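Local coordinates for D-glycero-alpha-D-manno-heptose 7-phosphate kinase (Campylobacter jejuni subsp. jejuni, PDB 4N3O), which phosphorylates D-glycero-alpha-D-manno-heptose 7-phosphate at C-1 with ATP, a GHMP-family kinase step on the way to GDP-heptose for the capsule polysaccharide, at residues 29-34 against 176-181; 56-61 against 102-107. One frame throughout, in Å; residues are numbered along the deposited sequence.

Contact 1: 29-34 against 176-181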
ATOM      1  N   ASP A  29      20.012  -4.527  34.514  1.00130.16           N
ATOM      2  CA  ASP A  29      18.713  -3.924  34.208  1.00123.92           C
ATOM      3  C   ASP A  29      17.641  -4.999  34.122  1.00118.57           C
ATOM      4  O   ASP A  29      16.473  -4.740  34.408  1.00107.10           O
ATOM      5  CB  ASP A  29      18.745  -3.225  32.840  1.00120.99           C
ATOM      6  CG  ASP A  29      19.827  -2.172  32.732  1.00122.38           C
ATOM      7  OD1 ASP A  29      20.510  -1.891  33.742  1.00133.77           O
ATOM      8  OD2 ASP A  29      19.991  -1.626  31.625  1.00108.56           O
ATOM      9  N   LYS A  30      18.067  -6.200  33.721  1.00121.01           N
ATOM     10  CA  LYS A  30      17.189  -7.358  33.490  1.00126.48           C
ATOM     11  C   LYS A  30      16.632  -7.272  32.051  1.00121.34           C
ATOM     12  O   LYS A  30      15.530  -7.736  31.751  1.00111.60           O
ATOM     13  CB  LYS A  30      16.076  -7.470  34.542  1.00130.46           C
ATOM     14  CG  LYS A  30      16.600  -7.557  35.971  1.00135.03           C
ATOM     15  CD  LYS A  30      15.473  -7.643  36.984  1.00136.91           C
ATOM     16  CE  LYS A  30      16.011  -7.690  38.402  1.00141.13           C
ATOM     17  NZ  LYS A  30      14.910  -7.771  39.398  1.00143.41           N
ATOM     18  N   TYR A  31      17.446  -6.683  31.175  1.00115.32           N
ATOM     19  CA  TYR A  31      17.127  -6.490  29.767  1.00109.10           C
ATOM     20  C   TYR A  31      17.029  -7.852  29.074  1.00108.91           C
ATOM     21  O   TYR A  31      18.032  -8.545  28.905  1.00111.22           O
ATOM     22  CB  TYR A  31      18.230  -5.621  29.147  1.00106.38           C
ATOM     23  CG  TYR A  31      18.024  -5.152  27.722  1.00101.52           C
ATOM     24  CD1 TYR A  31      17.252  -4.024  27.440  1.00 97.94           C
ATOM     25  CD2 TYR A  31      18.660  -5.792  26.661  1.00101.36           C
ATOM     26  CE1 TYR A  31      17.082  -3.576  26.141  1.00 89.03           C
ATOM     27  CE2 TYR A  31      18.496  -5.350  25.357  1.00 97.29           C
ATOM     28  CZ  TYR A  31      17.709  -4.244  25.101  1.00 91.77           C
ATOM     29  OH  TYR A  31      17.560  -3.805  23.800  1.00 88.52           O
ATOM     30  N   THR A  32      15.809  -8.235  28.701  1.00107.27           N
ATOM     31  CA  THR A  32      15.555  -9.517  28.031  1.00108.10           C
ATOM     32  C   THR A  32      15.933  -9.474  26.544  1.00101.71           C
ATOM     33  O   THR A  32      16.357 -10.479  25.969  1.00100.57           O
ATOM     34  CB  THR A  32      14.068  -9.909  28.133  1.00110.92           C
ATOM     35  OG1 THR A  32      13.638  -9.829  29.497  1.00115.97           O
ATOM     36  CG2 THR A  32      13.830 -11.318  27.582  1.00113.13           C
ATOM     37  N   GLY A  33      15.757  -8.313  25.922  1.00 90.01           N
ATOM     38  CA  GLY A  33      16.086  -8.150  24.511  1.00 81.64           C
ATOM     39  C   GLY A  33      15.298  -7.027  23.884  1.00 72.54           C
ATOM     40  O   GLY A  33      14.780  -6.151  24.583  1.00 68.35           O
ATOM     41  N   TYR A  34      15.190  -7.058  22.562  1.00 69.75           N
ATOM     42  CA  TYR A  34      14.463  -6.019  21.845  1.00 63.30           C
ATOM     43  C   TYR A  34      13.849  -6.551  20.585  1.00 59.70           C
ATOM     44  O   TYR A  34      14.200  -7.619  20.103  1.00 59.88           O
ATOM     45  CB  TYR A  34      15.403  -4.883  21.428  1.00 64.62           C
ATOM     46  CG  TYR A  34      16.276  -5.234  20.237  1.00 64.61           C
ATOM     47  CD1 TYR A  34      17.515  -5.833  20.409  1.00 67.11           C
ATOM     48  CD2 TYR A  34      15.850  -4.972  18.930  1.00 63.74           C
ATOM     49  CE1 TYR A  34      18.317  -6.157  19.322  1.00 69.22           C
ATOM     50  CE2 TYR A  34      16.644  -5.305  17.832  1.00 64.80           C
ATOM     51  CZ  TYR A  34      17.879  -5.895  18.037  1.00 68.21           C
ATOM     52  OH  TYR A  34      18.683  -6.229  16.970  1.00 69.70           O
ATOM     53  N   GLU A 176      11.574  -2.756  24.011  1.00 67.30           N
ATOM     54  CA  GLU A 176      12.617  -3.264  24.892  1.00 72.55           C
ATOM     55  C   GLU A 176      11.981  -4.090  25.986  1.00 71.22           C
ATOM     56  O   GLU A 176      10.941  -3.727  26.536  1.00 68.43           O
ATOM     57  CB  GLU A 176      13.459  -2.114  25.439  1.00 75.14           C
ATOM     58  CG  GLU A 176      14.403  -1.575  24.371  1.00 79.15           C
ATOM     59  CD  GLU A 176      14.948  -0.201  24.678  1.00 85.46           C
ATOM     60  OE1 GLU A 176      16.195  -0.048  24.732  1.00 85.17           O
ATOM     61  OE2 GLU A 176      14.122   0.723  24.876  1.00 86.67           O
ATOM     62  N   PHE A 177      12.600  -5.227  26.267  1.00 74.11           N
ATOM     63  CA  PHE A 177      12.073  -6.150  27.259  1.00 79.79           C
ATOM     64  C   PHE A 177      12.920  -6.203  28.528  1.00 83.82           C
ATOM     65  O   PHE A 177      14.154  -6.283  28.475  1.00 83.07           O
ATOM     66  CB  PHE A 177      11.947  -7.541  26.645  1.00 79.91           C
ATOM     67  CG  PHE A 177      11.148  -7.559  25.381  1.00 78.54           C
ATOM     68  CD1 PHE A 177       9.790  -7.260  25.404  1.00 77.34           C
ATOM     69  CD2 PHE A 177      11.746  -7.877  24.168  1.00 77.43           C
ATOM     70  CE1 PHE A 177       9.043  -7.267  24.241  1.00 75.28           C
ATOM     71  CE2 PHE A 177      11.003  -7.890  23.002  1.00 76.54           C
ATOM     72  CZ  PHE A 177       9.650  -7.583  23.038  1.00 73.99           C
ATOM     73  N   TYR A 178      12.238  -6.143  29.669  1.00 87.32           N
ATOM     74  CA  TYR A 178      12.894  -6.192  30.962  1.00 95.17           C
ATOM     75  C   TYR A 178      12.315  -7.300  31.846  1.00101.01           C
ATOM     76  O   TYR A 178      11.113  -7.334  32.133  1.00 98.28           O
ATOM     77  CB  TYR A 178      12.802  -4.838  31.664  1.00 94.22           C
ATOM     78  CG  TYR A 178      13.590  -3.758  30.973  1.00 93.49           C
ATOM     79  CD1 TYR A 178      14.932  -3.552  31.276  1.00 96.79           C
ATOM     80  CD2 TYR A 178      13.000  -2.943  30.008  1.00 92.57           C
ATOM     81  CE1 TYR A 178      15.666  -2.563  30.641  1.00 98.41           C
ATOM     82  CE2 TYR A 178      13.725  -1.947  29.367  1.00 90.32           C
ATOM     83  CZ  TYR A 178      15.057  -1.764  29.687  1.00 94.06           C
ATOM     84  OH  TYR A 178      15.785  -0.788  29.061  1.00 95.13           O
ATOM     85  N   ASN A 179      13.193  -8.215  32.243  1.00108.70           N
ATOM     86  CA  ASN A 179      12.854  -9.329  33.123  1.00116.61           C
ATOM     87  C   ASN A 179      11.661 -10.142  32.601  1.00115.22           C
ATOM     88  O   ASN A 179      10.843 -10.635  33.378  1.00105.36           O
ATOM     89  CB  ASN A 179      12.598  -8.794  34.542  1.00122.29           C
ATOM     90  CG  ASN A 179      12.815  -9.841  35.631  1.00131.36           C
ATOM     91  OD1 ASN A 179      12.576  -9.567  36.805  1.00136.33           O
ATOM     92  ND2 ASN A 179      13.288 -11.031  35.257  1.00134.30           N
ATOM     93  N   ASN A 180      11.580 -10.262  31.271  1.00119.92           N
ATOM     94  CA  ASN A 180      10.518 -11.008  30.585  1.00119.86           C
ATOM     95  C   ASN A 180       9.126 -10.604  31.055  1.00120.33           C
ATOM     96  O   ASN A 180       8.178 -11.386  30.947  1.00118.63           O
ATOM     97  CB  ASN A 180      10.693 -12.516  30.814  1.00125.19           C
ATOM     98  CG  ASN A 180      12.094 -13.007  30.499  1.00129.34           C
ATOM     99  OD1 ASN A 180      13.033 -12.222  30.388  1.00141.59           O
ATOM    100  ND2 ASN A 180      12.245 -14.321  30.379  1.00128.72           N
ATOM    101  N   LYS A 181       9.003  -9.377  31.559  1.00121.37           N
ATOM    102  CA  LYS A 181       7.740  -8.911  32.123  1.00119.04           C
ATOM    103  C   LYS A 181       7.370  -7.538  31.527  1.00107.89           C
ATOM    104  O   LYS A 181       6.437  -7.430  30.729  1.00 96.07           O
ATOM    105  CB  LYS A 181       7.888  -8.847  33.661  1.00119.38           C
ATOM    106  CG  LYS A 181       6.631  -9.116  34.477  1.00124.00           C
ATOM    107  CD  LYS A 181       5.493  -8.153  34.206  1.00125.70           C
ATOM    108  CE  LYS A 181       4.297  -8.495  35.085  1.00127.73           C
ATOM    109  NZ  LYS A 181       3.123  -7.620  34.818  1.00127.19           N
TER
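Asp29 and Tyr178 meet where two antiparallel strands of the large mixed sheet pair across a beta bulge: CB of Asp29 lies in the plane of the Tyr178 ring at its edge, 3.8 Å from CE1, while the carboxylate turns to a salt bridge with Lys237. Lys30, extended beyond CG, runs beside Asn179, both pointing the same way, and its CD packs 3.5 Å from Asn179 OD1. With CG anti to the backbone N (chi1 -173°), Tyr31 presents its ring edge to the face of Tyr178 in a T-shaped pair, planes at 75°. Its CE1 also touches CG of Glu176, whose carboxylate pairs with Lys244, and Tyr31 O accepts from the Thr22 hydroxyl, by similarity a substrate-binding residue. The register slips by one residue between Tyr31 and Gly33, so that Thr32 and Gly33 together face Phe177. Thr32 N reaches Phe177 O at 2.6 Å from above the carbonyl plane, and its CB sits against Phe177 CB. Thr32 OG1 donates to Asn180 OD1 at 2.6 Å, 22° out of the amide carbonyl plane. Gly33 adopts a phi of 156°, a conformation suited to glycine, and its O accepts from Phe177 N at 2.9 Å.

Contact 2: 56-61 against 102-107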
ATOM      1  N   ILE A  56     -26.897 -13.710  16.138  1.00 61.22           N
ATOM      2  CA  ILE A  56     -25.500 -13.379  16.167  1.00 59.62           C
ATOM      3  C   ILE A  56     -24.842 -14.218  15.075  1.00 59.89           C
ATOM      4  O   ILE A  56     -24.879 -15.449  15.123  1.00 56.78           O
ATOM      5  CB  ILE A  56     -24.860 -13.654  17.540  1.00 59.03           C
ATOM      6  CG1 ILE A  56     -25.369 -12.636  18.573  1.00 60.76           C
ATOM      7  CG2 ILE A  56     -23.351 -13.572  17.442  1.00 56.96           C
ATOM      8  CD1 ILE A  56     -24.868 -12.882  19.982  1.00 59.85           C
ATOM      9  N   ILE A  57     -24.246 -13.535  14.098  1.00 55.97           N
ATOM     10  CA  ILE A  57     -23.598 -14.182  12.970  1.00 56.00           C
ATOM     11  C   ILE A  57     -22.117 -13.829  12.916  1.00 51.30           C
ATOM     12  O   ILE A  57     -21.744 -12.671  13.085  1.00 50.01           O
ATOM     13  CB  ILE A  57     -24.285 -13.740  11.662  1.00 59.84           C
ATOM     14  CG1 ILE A  57     -25.760 -14.168  11.701  1.00 63.56           C
ATOM     15  CG2 ILE A  57     -23.572 -14.310  10.436  1.00 57.87           C
ATOM     16  CD1 ILE A  57     -26.578 -13.694  10.523  1.00 66.23           C
ATOM     17  N   PHE A  58     -21.283 -14.840  12.719  1.00 49.48           N
ATOM     18  CA  PHE A  58     -19.855 -14.660  12.576  1.00 48.78           C
ATOM     19  C   PHE A  58     -19.544 -15.186  11.183  1.00 51.49           C
ATOM     20  O   PHE A  58     -19.798 -16.366  10.911  1.00 51.84           O
ATOM     21  CB  PHE A  58     -19.073 -15.466  13.615  1.00 51.62           C
ATOM     22  CG  PHE A  58     -19.319 -15.052  15.042  1.00 52.68           C
ATOM     23  CD1 PHE A  58     -19.190 -13.725  15.430  1.00 53.10           C
ATOM     24  CD2 PHE A  58     -19.551 -16.002  16.019  1.00 55.48           C
ATOM     25  CE1 PHE A  58     -19.367 -13.352  16.748  1.00 54.54           C
ATOM     26  CE2 PHE A  58     -19.733 -15.634  17.343  1.00 56.27           C
ATOM     27  CZ  PHE A  58     -19.646 -14.310  17.705  1.00 55.49           C
ATOM     28  N   ASP A  59     -18.991 -14.327  10.315  1.00 50.03           N
ATOM     29  CA  ASP A  59     -18.732 -14.670   8.915  1.00 49.24           C
ATOM     30  C   ASP A  59     -17.287 -14.398   8.488  1.00 46.71           C
ATOM     31  O   ASP A  59     -16.871 -13.257   8.347  1.00 44.00           O
ATOM     32  CB  ASP A  59     -19.693 -13.872   8.039  1.00 50.55           C
ATOM     33  CG  ASP A  59     -19.504 -14.139   6.554  1.00 55.29           C
ATOM     34  OD1 ASP A  59     -18.979 -15.213   6.179  1.00 57.33           O
ATOM     35  OD2 ASP A  59     -19.909 -13.267   5.758  1.00 54.80           O
ATOM     36  N   SER A  60     -16.549 -15.475   8.254  1.00 48.98           N
ATOM     37  CA  SER A  60     -15.139 -15.421   7.890  1.00 49.20           C
ATOM     38  C   SER A  60     -14.897 -16.284   6.643  1.00 50.15           C
ATOM     39  O   SER A  60     -14.453 -17.425   6.751  1.00 52.54           O
ATOM     40  CB  SER A  60     -14.320 -15.920   9.087  1.00 49.27           C
ATOM     41  OG  SER A  60     -12.970 -16.170   8.760  1.00 52.82           O
ATOM     42  N   PRO A  61     -15.189 -15.740   5.451  1.00 48.57           N
ATOM     43  CA  PRO A  61     -15.053 -16.491   4.191  1.00 50.32           C
ATOM     44  C   PRO A  61     -13.633 -16.913   3.800  1.00 53.60           C
ATOM     45  O   PRO A  61     -13.462 -17.964   3.187  1.00 60.35           O
ATOM     46  CB  PRO A  61     -15.645 -15.543   3.151  1.00 49.11           C
ATOM     47  CG  PRO A  61     -15.519 -14.189   3.752  1.00 48.56           C
ATOM     48  CD  PRO A  61     -15.733 -14.393   5.223  1.00 48.45           C
ATOM     49  N   PHE A 102     -26.058  -8.937  16.211  1.00 48.67           N
ATOM     50  CA  PHE A 102     -25.229  -8.374  15.151  1.00 48.63           C
ATOM     51  C   PHE A 102     -24.637  -9.455  14.285  1.00 49.36           C
ATOM     52  O   PHE A 102     -24.688 -10.632  14.644  1.00 49.45           O
ATOM     53  CB  PHE A 102     -24.029  -7.682  15.794  1.00 48.01           C
ATOM     54  CG  PHE A 102     -23.132  -8.643  16.543  1.00 47.25           C
ATOM     55  CD1 PHE A 102     -23.373  -8.941  17.876  1.00 48.94           C
ATOM     56  CD2 PHE A 102     -22.099  -9.298  15.893  1.00 45.84           C
ATOM     57  CE1 PHE A 102     -22.581  -9.856  18.552  1.00 51.63           C
ATOM     58  CE2 PHE A 102     -21.291 -10.200  16.565  1.00 48.48           C
ATOM     59  CZ  PHE A 102     -21.528 -10.483  17.897  1.00 50.51           C
ATOM     60  N   SER A 103     -24.035  -9.035  13.167  1.00 48.76           N
ATOM     61  CA  SER A 103     -23.299  -9.931  12.270  1.00 47.52           C
ATOM     62  C   SER A 103     -21.891  -9.349  12.153  1.00 47.84           C
ATOM     63  O   SER A 103     -21.737  -8.146  12.031  1.00 46.67           O
ATOM     64  CB  SER A 103     -23.947 -10.036  10.897  1.00 49.44           C
ATOM     65  OG  SER A 103     -23.858  -8.824  10.180  1.00 47.94           O
ATOM     66  N   LEU A 104     -20.879 -10.210  12.206  1.00 47.03           N
ATOM     67  CA  LEU A 104     -19.489  -9.810  12.154  1.00 42.73           C
ATOM     68  C   LEU A 104     -18.839 -10.500  10.961  1.00 45.48           C
ATOM     69  O   LEU A 104     -18.872 -11.734  10.869  1.00 48.13           O
ATOM     70  CB  LEU A 104     -18.786 -10.232  13.445  1.00 43.42           C
ATOM     71  CG  LEU A 104     -17.305  -9.874  13.552  1.00 43.39           C
ATOM     72  CD1 LEU A 104     -17.157  -8.363  13.592  1.00 43.41           C
ATOM     73  CD2 LEU A 104     -16.666 -10.514  14.767  1.00 43.86           C
ATOM     74  N   HIS A 105     -18.242  -9.719  10.056  1.00 39.77           N
ATOM     75  CA  HIS A 105     -17.657 -10.285   8.846  1.00 41.71           C
ATOM     76  C   HIS A 105     -16.194  -9.887   8.778  1.00 41.28           C
ATOM     77  O   HIS A 105     -15.892  -8.719   8.951  1.00 44.73           O
ATOM     78  CB  HIS A 105     -18.398  -9.735   7.620  1.00 41.90           C
ATOM     79  CG  HIS A 105     -19.889  -9.761   7.743  1.00 41.12           C
ATOM     80  ND1 HIS A 105     -20.670 -10.724   7.145  1.00 45.66           N
ATOM     81  CD2 HIS A 105     -20.745  -8.936   8.394  1.00 41.47           C
ATOM     82  CE1 HIS A 105     -21.945 -10.486   7.412  1.00 44.54           C
ATOM     83  NE2 HIS A 105     -22.016  -9.404   8.167  1.00 44.40           N
ATOM     84  N   THR A 106     -15.287 -10.829   8.520  1.00 42.54           N
ATOM     85  CA  THR A 106     -13.854 -10.498   8.470  1.00 43.12           C
ATOM     86  C   THR A 106     -13.078 -11.233   7.394  1.00 44.99           C
ATOM     87  O   THR A 106     -13.514 -12.272   6.898  1.00 41.66           O
ATOM     88  CB  THR A 106     -13.154 -10.885   9.774  1.00 45.18           C
ATOM     89  OG1 THR A 106     -13.189 -12.306   9.925  1.00 45.51           O
ATOM     90  CG2 THR A 106     -13.833 -10.257  10.949  1.00 50.31           C
ATOM     91  N   TYR A 107     -11.909 -10.693   7.051  1.00 43.16           N
ATOM     92  CA  TYR A 107     -11.009 -11.358   6.099  1.00 42.65           C
ATOM     93  C   TYR A 107      -9.658 -10.659   6.098  1.00 42.13           C
ATOM     94  O   TYR A 107      -9.556  -9.458   6.381  1.00 41.80           O
ATOM     95  CB  TYR A 107     -11.586 -11.453   4.663  1.00 43.90           C
ATOM     96  CG  TYR A 107     -11.441 -10.216   3.811  1.00 42.56           C
ATOM     97  CD1 TYR A 107     -12.385  -9.214   3.843  1.00 40.22           C
ATOM     98  CD2 TYR A 107     -10.354 -10.064   2.965  1.00 48.73           C
ATOM     99  CE1 TYR A 107     -12.252  -8.087   3.069  1.00 42.18           C
ATOM    100  CE2 TYR A 107     -10.214  -8.937   2.168  1.00 46.89           C
ATOM    101  CZ  TYR A 107     -11.164  -7.951   2.234  1.00 45.15           C
ATOM    102  OH  TYR A 107     -11.021  -6.812   1.470  1.00 52.78           O
TER
HETATM  103  O   HOH W   1     -11.234 -14.034   8.464  1.00 49.25           O
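Phe102 brings the end of its ring, CZ and CE2, to two residues of the neighbouring parallel strand. Its CZ is 3.6 Å from Ile56 CG2, and its CE2 is 3.7 Å from Phe58 CE1, the two phenyl planes being inclined at 56°. On the same face Leu104 CB meets the edge of the Phe58 ring, and helix 82-96 covers this apolar layer through Tyr88, Lys85 and Phe84. Asp59 works on the other face. Its OD2 accepts from His105 ND1 at 3.0 Å through the anti lone pair, in the plane of the imidazole; carboxylate and ring stand almost perpendicular, at 81°. NE2 of the same ring shares a 2.8 Å hydrogen bond with Ser103 OG, so both ring nitrogens are held and the imidazole's rotation is fixed. In the backbone, Asp59 N donates to Leu104 O and Asp59 O accepts from Thr106 N. Farther on, a water joins Ser60 OG to Thr106 OG1; Ser60, also bonded to Thr63, is an ATP-binding residue by similarity. The two strands are parallel neighbours in the mixed sheet of the GHMP kinase N-terminal domain, connected through strand 65-70 and helix 82-96, which packs on the Phe58 and Leu104 face.

How the contacts relate
Contacts 1 and 2 belong to one mixed sheet but lie on opposite sides of the chain's centre, their centres 38 Å apart and nearest atoms about 25 Å apart. Strands 6-21 and 42-50 link them: strand 31-40 pairs with 6-21, which pairs with 42-50, which in turn borders 102-108. In sequence, contact 2 is nested within the loop that contact 1 closes. By similarity, contact 1 lies near substrate-side residues and contact 2 holds an ATP-site residue. At contact 1 the side chain of Tyr31 is about 4 Å from that of substrate-binding Thr22, and that of Phe177 about 9 Å from that of the proton acceptor Asp163. In contact 2 the side chain of Ser60 is about 12 Å from that of Ser119, by similarity one of the magnesium-binding residues.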